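PDB 4N0L: predicted component of a thermophile-specific DNA repair system, contains a RAMP domain from Methanopyrus kandleri, which probably binds CRISPR RNA as the Csm3 subunit of a type III-A antiviral interference complex, and may also cleave RNA. Local coordinates for residues 16-28 with 32-44. Numbering follows the deposited sequence.
Sequences LRTGTRIGTSEEE and GGLDNPVIRDPVS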
# COMPACT_ATOMS: atom_id res chain seq x y z
N LEU A 16 -6.34 5.97 -15.05
CA LEU A 16 -7.37 6.84 -14.50
C LEU A 16 -8.70 6.62 -15.21
O LEU A 16 -8.78 6.72 -16.43
CB LEU A 16 -6.96 8.31 -14.61
CG LEU A 16 -5.81 8.76 -13.71
CD1 LEU A 16 -5.03 9.88 -14.37
CD2 LEU A 16 -6.33 9.20 -12.35
N ARG A 17 -9.75 6.33 -14.44
CA ARG A 17 -11.09 6.22 -15.00
C ARG A 17 -11.72 7.60 -15.14
O ARG A 17 -12.64 7.80 -15.93
CB ARG A 17 -11.98 5.32 -14.14
CG ARG A 17 -11.37 3.97 -13.80
CD ARG A 17 -12.44 2.92 -13.50
NE ARG A 17 -13.12 3.16 -12.23
CZ ARG A 17 -14.25 3.84 -12.10
NH1 ARG A 17 -14.84 4.35 -13.17
NH2 ARG A 17 -14.79 4.00 -10.90
N THR A 18 -11.22 8.55 -14.36
CA THR A 18 -11.64 9.94 -14.46
C THR A 18 -10.43 10.85 -14.60
O THR A 18 -9.34 10.52 -14.13
CB THR A 18 -12.47 10.39 -13.23
OG1 THR A 18 -11.68 10.25 -12.04
CG2 THR A 18 -13.74 9.57 -13.11
N GLY A 19 -10.62 11.99 -15.25
CA GLY A 19 -9.55 12.97 -15.33
C GLY A 19 -9.44 13.72 -14.02
O GLY A 19 -10.36 13.71 -13.21
N THR A 20 -8.30 14.38 -13.80
CA THR A 20 -8.10 15.14 -12.57
C THR A 20 -7.41 16.47 -12.82
O THR A 20 -6.76 16.67 -13.84
CB THR A 20 -7.24 14.36 -11.53
OG1 THR A 20 -5.91 14.20 -12.03
CG2 THR A 20 -7.84 13.00 -11.21
N ARG A 21 -7.57 17.39 -11.86
CA ARG A 21 -6.74 18.59 -11.81
C ARG A 21 -5.32 18.21 -11.41
O ARG A 21 -5.06 17.09 -10.99
CB ARG A 21 -7.34 19.59 -10.81
CG ARG A 21 -7.00 19.29 -9.35
CD ARG A 21 -7.24 20.48 -8.41
NE ARG A 21 -6.53 21.69 -8.82
CZ ARG A 21 -7.09 22.72 -9.43
NH1 ARG A 21 -8.38 22.71 -9.72
NH2 ARG A 21 -6.35 23.78 -9.76
N ILE A 22 -4.39 19.16 -11.56
CA ILE A 22 -3.01 18.93 -11.16
C ILE A 22 -2.68 19.75 -9.91
O ILE A 22 -2.70 20.98 -9.95
CB ILE A 22 -2.02 19.29 -12.28
CG1 ILE A 22 -2.29 18.42 -13.51
CG2 ILE A 22 -0.59 19.11 -11.81
CD1 ILE A 22 -1.45 18.79 -14.72
N GLY A 23 -2.40 19.07 -8.81
CA GLY A 23 -2.10 19.75 -7.56
C GLY A 23 -3.39 20.15 -6.87
O GLY A 23 -4.46 19.64 -7.20
N THR A 24 -3.29 21.06 -5.91
CA THR A 24 -4.48 21.57 -5.24
C THR A 24 -4.38 23.10 -5.19
O THR A 24 -3.98 23.73 -6.17
CB THR A 24 -4.64 20.98 -3.82
OG1 THR A 24 -4.21 19.62 -3.81
CG2 THR A 24 -6.09 21.05 -3.34
N SER A 25 -4.75 23.69 -4.06
CA SER A 25 -4.70 25.14 -3.90
C SER A 25 -4.42 25.48 -2.45
O SER A 25 -4.62 24.65 -1.56
CB SER A 25 -6.02 25.77 -4.35
OG SER A 25 -7.04 25.59 -3.39
N GLU A 26 -3.94 26.69 -2.20
CA GLU A 26 -3.73 27.18 -0.84
C GLU A 26 -5.05 27.19 -0.08
O GLU A 26 -5.10 26.86 1.10
CB GLU A 26 -3.10 28.57 -0.85
N GLU A 27 -6.11 27.57 -0.79
CA GLU A 27 -7.43 27.73 -0.19
C GLU A 27 -8.00 26.38 0.25
O GLU A 27 -8.37 26.21 1.41
CB GLU A 27 -8.38 28.41 -1.18
CG GLU A 27 -9.76 28.68 -0.62
CD GLU A 27 -10.66 29.38 -1.62
OE1 GLU A 27 -10.15 29.84 -2.67
OE2 GLU A 27 -11.88 29.48 -1.37
N GLU A 28 -8.10 25.45 -0.69
CA GLU A 28 -8.53 24.09 -0.38
C GLU A 28 -7.65 23.40 0.66
O GLU A 28 -8.13 22.61 1.47
CB GLU A 28 -8.58 23.24 -1.65
CG GLU A 28 -9.69 23.66 -2.60
CD GLU A 28 -11.07 23.39 -2.03
OE1 GLU A 28 -12.00 24.16 -2.33
OE2 GLU A 28 -11.22 22.41 -1.28
N GLY A 32 -9.24 22.54 4.50
CA GLY A 32 -9.26 21.10 4.70
C GLY A 32 -10.13 20.35 3.70
O GLY A 32 -10.78 19.37 4.06
N GLY A 33 -10.13 20.81 2.46
CA GLY A 33 -10.99 20.23 1.43
C GLY A 33 -10.32 19.18 0.57
O GLY A 33 -10.09 18.06 1.02
N LEU A 34 -9.99 19.55 -0.67
CA LEU A 34 -9.48 18.60 -1.66
C LEU A 34 -8.08 18.09 -1.36
O LEU A 34 -7.12 18.86 -1.32
CB LEU A 34 -9.47 19.25 -3.05
CG LEU A 34 -9.01 18.39 -4.24
CD1 LEU A 34 -9.65 17.01 -4.19
CD2 LEU A 34 -9.36 19.08 -5.55
N ASP A 35 -7.97 16.79 -1.11
CA ASP A 35 -6.68 16.11 -1.09
C ASP A 35 -6.42 15.46 -2.45
O ASP A 35 -7.05 14.46 -2.80
CB ASP A 35 -6.64 15.06 0.03
CG ASP A 35 -5.44 14.14 -0.08
OD1 ASP A 35 -4.35 14.61 -0.46
OD2 ASP A 35 -5.58 12.93 0.21
N ASN A 36 -5.50 16.03 -3.22
CA ASN A 36 -5.19 15.49 -4.55
C ASN A 36 -3.71 15.14 -4.69
O ASN A 36 -2.85 16.03 -4.73
CB ASN A 36 -5.59 16.49 -5.64
CG ASN A 36 -5.27 15.99 -7.04
OD1 ASN A 36 -5.17 14.79 -7.28
ND2 ASN A 36 -5.09 16.92 -7.98
N PRO A 37 -3.40 13.84 -4.79
CA PRO A 37 -2.02 13.34 -4.85
C PRO A 37 -1.35 13.58 -6.20
O PRO A 37 -0.12 13.53 -6.28
CB PRO A 37 -2.20 11.84 -4.59
CG PRO A 37 -3.55 11.53 -5.14
CD PRO A 37 -4.39 12.74 -4.84
N VAL A 38 -2.15 13.83 -7.23
CA VAL A 38 -1.60 14.10 -8.56
C VAL A 38 -0.96 15.48 -8.57
O VAL A 38 -1.65 16.49 -8.45
CB VAL A 38 -2.68 14.02 -9.65
CG1 VAL A 38 -2.09 14.35 -11.01
CG2 VAL A 38 -3.31 12.63 -9.67
N ILE A 39 0.36 15.51 -8.72
CA ILE A 39 1.09 16.77 -8.65
C ILE A 39 2.08 16.91 -9.80
O ILE A 39 2.37 15.95 -10.51
CB ILE A 39 1.86 16.91 -7.32
CG1 ILE A 39 2.89 15.79 -7.17
CG2 ILE A 39 0.89 16.90 -6.14
CD1 ILE A 39 3.84 15.99 -6.00
N ARG A 40 2.59 18.12 -9.98
CA ARG A 40 3.56 18.41 -11.03
C ARG A 40 4.97 17.98 -10.63
O ARG A 40 5.41 18.25 -9.51
CB ARG A 40 3.56 19.90 -11.38
CG ARG A 40 4.33 20.26 -12.63
CD ARG A 40 3.57 19.90 -13.89
NE ARG A 40 2.51 20.86 -14.18
CZ ARG A 40 1.91 20.98 -15.36
NH1 ARG A 40 2.28 20.21 -16.38
NH2 ARG A 40 0.95 21.88 -15.53
N ASP A 41 5.66 17.30 -11.54
CA ASP A 41 7.04 16.90 -11.30
C ASP A 41 7.97 18.02 -11.75
O ASP A 41 8.00 18.38 -12.93
CB ASP A 41 7.36 15.61 -12.05
CG ASP A 41 8.81 15.18 -11.88
OD1 ASP A 41 9.26 14.28 -12.63
OD2 ASP A 41 9.51 15.76 -11.03
N PRO A 42 8.74 18.58 -10.80
CA PRO A 42 9.69 19.67 -11.10
C PRO A 42 10.70 19.28 -12.17
O PRO A 42 11.08 20.12 -12.99
CB PRO A 42 10.38 19.90 -9.75
CG PRO A 42 9.38 19.45 -8.74
CD PRO A 42 8.68 18.28 -9.36
N VAL A 43 11.13 18.02 -12.16
CA VAL A 43 12.15 17.54 -13.08
C VAL A 43 11.62 17.38 -14.51
O VAL A 43 12.09 18.05 -15.43
CB VAL A 43 12.74 16.20 -12.61
CG1 VAL A 43 13.70 15.65 -13.66
CG2 VAL A 43 13.44 16.37 -11.28
N SER A 44 10.65 16.49 -14.67
CA SER A 44 10.11 16.17 -16.00
C SER A 44 9.13 17.22 -16.49
O SER A 44 9.01 17.45 -17.70
CB SER A 44 9.44 14.80 -15.98
OG SER A 44 8.33 14.79 -15.10
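An Asx turn in the loop that follows helix 26-31 shows how one asparagine can join two antiparallel loop arms: N36 meets the backbone of R21 and G23. Its CG lies anti to the backbone N (chi1 179°), which carries the amide into the facing arm. There ND2 donates to G23 O at 2.9 Å and to R21 O at 3.0 Å, the latter from above the carbonyl plane. T20 OG1 donates to R21 O from the opposite face, so two donors grip this oxygen. On the other branch, N36 OD1 accepts from V38 N at 3.2 Å, closing the turn and fixing the amide's rotation. Next to it G23 N gives a short bond to V38 O, 2.7 Å, in the carbonyl plane.

Both arms lie in the RAMP superfamily region, as the two sides of an excursion capped by the short helix 26-31, beyond the end of strand 7-16 of the RRM-like sheet and remote from the zinc site; Y265 of strand 264-265 touches T20, L34 and N36. At the helical end, S25 is the N-cap, its OG accepting from E28 N. A bend at chi2 (-67°) in the E28 chain brings OE2 toward L34 N, which meets it on the anti side at 3.2 Å, while E28 O accepts from G33 N. L34 CD2 rests 3.8 Å from R21 CD. Farther along, I22 CD1 lies over one face of the R40 guanidinium, offset toward its rim; R40 NH1 is hydrogen-bonded to G45 O.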